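PDB 5A99: polyhedrin from Operophtera brumata cypovirus 19, which builds the crystalline polyhedra, the occlusion bodies of this insect virus, which probably shelter its virus particles outside the host. Local coordinates for residues His36-Leu39 / Ser45-Ile48. Sequence-based numbering, arbitrary orientation.
Sequences HLVL and SLQI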
loop_
_atom_site.group_PDB
_atom_site.type_symbol
_atom_site.label_atom_id
_atom_site.label_comp_id
_atom_site.label_asym_id
_atom_site.label_seq_id
_atom_site.Cartn_x
_atom_site.Cartn_y
_atom_site.Cartn_z
ATOM N N HIS A 36 -7.685 12.555 8.899
ATOM C CA HIS A 36 -6.423 13.254 9.106
ATOM C C HIS A 36 -5.730 12.737 10.345
ATOM O O HIS A 36 -6.327 12.670 11.417
ATOM C CB HIS A 36 -6.650 14.749 9.285
ATOM C CG HIS A 36 -6.819 15.502 8.003
ATOM N ND1 HIS A 36 -8.054 15.761 7.457
ATOM C CD2 HIS A 36 -5.911 16.073 7.174
ATOM C CE1 HIS A 36 -7.904 16.450 6.338
ATOM N NE2 HIS A 36 -6.612 16.643 6.138
ATOM N N LEU A 37 -4.460 12.388 10.197
ATOM C CA LEU A 37 -3.635 12.109 11.347
ATOM C C LEU A 37 -2.654 13.268 11.455
ATOM O O LEU A 37 -1.802 13.464 10.583
ATOM C CB LEU A 37 -2.923 10.766 11.191
ATOM C CG LEU A 37 -1.975 10.377 12.328
ATOM C CD1 LEU A 37 -2.655 10.462 13.684
ATOM C CD2 LEU A 37 -1.413 8.967 12.085
ATOM N N VAL A 38 -2.821 14.064 12.501
ATOM C CA VAL A 38 -2.008 15.254 12.692
ATOM C C VAL A 38 -1.029 14.982 13.814
ATOM O O VAL A 38 -1.426 14.647 14.928
ATOM C CB VAL A 38 -2.862 16.466 13.063
ATOM C CG1 VAL A 38 -1.984 17.745 13.186
ATOM C CG2 VAL A 38 -3.965 16.646 12.056
ATOM N N LEU A 39 0.248 15.129 13.515
ATOM C CA LEU A 39 1.288 14.847 14.500
ATOM C C LEU A 39 1.990 16.127 14.916
ATOM O O LEU A 39 2.539 16.849 14.082
ATOM C CB LEU A 39 2.290 13.850 13.920
ATOM C CG LEU A 39 1.605 12.573 13.428
ATOM C CD1 LEU A 39 2.523 11.711 12.590
ATOM C CD2 LEU A 39 1.081 11.794 14.623
ATOM N N SER A 45 6.344 21.994 15.152
ATOM C CA SER A 45 5.905 21.856 13.770
ATOM C C SER A 45 4.855 20.746 13.697
ATOM O O SER A 45 4.754 19.913 14.604
ATOM C CB SER A 45 7.093 21.580 12.829
ATOM O OG SER A 45 7.555 20.238 12.903
ATOM N N LEU A 46 4.048 20.758 12.638
ATOM C CA LEU A 46 3.062 19.709 12.422
ATOM C C LEU A 46 3.421 18.870 11.217
ATOM O O LEU A 46 3.821 19.391 10.169
ATOM C CB LEU A 46 1.666 20.292 12.170
ATOM C CG LEU A 46 0.800 20.687 13.361
ATOM C CD1 LEU A 46 1.454 21.840 14.134
ATOM C CD2 LEU A 46 -0.593 21.068 12.881
ATOM N N GLN A 47 3.241 17.565 11.369
ATOM C CA GLN A 47 3.190 16.676 10.230
ATOM C C GLN A 47 1.742 16.203 10.063
ATOM O O GLN A 47 1.155 15.623 10.976
ATOM C CB GLN A 47 4.125 15.486 10.410
ATOM C CG GLN A 47 4.079 14.530 9.238
ATOM C CD GLN A 47 5.205 13.522 9.248
ATOM O OE1 GLN A 47 5.854 13.298 8.227
ATOM N NE2 GLN A 47 5.435 12.896 10.395
ATOM N N ILE A 48 1.181 16.477 8.890
ATOM C CA ILE A 48 -0.191 16.120 8.561
ATOM C C ILE A 48 -0.204 14.967 7.574
ATOM O O ILE A 48 0.474 14.992 6.551
ATOM C CB ILE A 48 -0.959 17.333 7.962
ATOM C CG1 ILE A 48 -0.902 18.514 8.929
ATOM C CG2 ILE A 48 -2.413 16.970 7.648
ATOM C CD1 ILE A 48 -1.702 19.732 8.485
#
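L39 and Q47 face each other as the hydrogen-bonded pair of an antiparallel beta hairpin, strands 33-40 and 46-53. L39 N gives its hydrogen to Q47 O at 2.7 Å, and Q47 N returns the bond to L39 O at 2.9 Å, both nearly straight. L39 O also takes a CA-H...O contact from L46 CA at 3.3 Å.

The side chain of L39 can be traced outward from its root: L39 CB sits 3.6 Å from Q47 O, and CG stays close to that same oxygen. With CG anti to its own carbonyl carbon (chi1 -55°), the side chain runs beside that of Q47, pointing the same way, and L39 CD1 ends 3.8 Å from Q47 NE2. The amide is not left to this apolar neighbour: OE1 is hydrogen-bonded to N70, while NE2 has a weak bond to V67 O.

On the other face, V38 and I48 form the non-hydrogen-bonded pair, but V38 CG1 packs more tightly on the diagonal neighbour, reaching L46 CD2 at 3.6 Å. Further along, the methyl CG2 of I48 meets CD2 of H36 at the edge of the imidazole, near the ring plane, at 3.6 Å. That ring is held by a hydrogen bond between H36 NE2 and Y232 OH, and helix 225-236 covers this face, with W233 touching both V38 and I48.

In the antiparallel sheet, strand 110-116 flanks 33-40 and strand 218-222 flanks 46-53. The chemistry implies a buried, mainly apolar core in which backbone bonds fix the register, while the polar ends of H36 and Q47 tie its two faces to helix 225-236 and to N70.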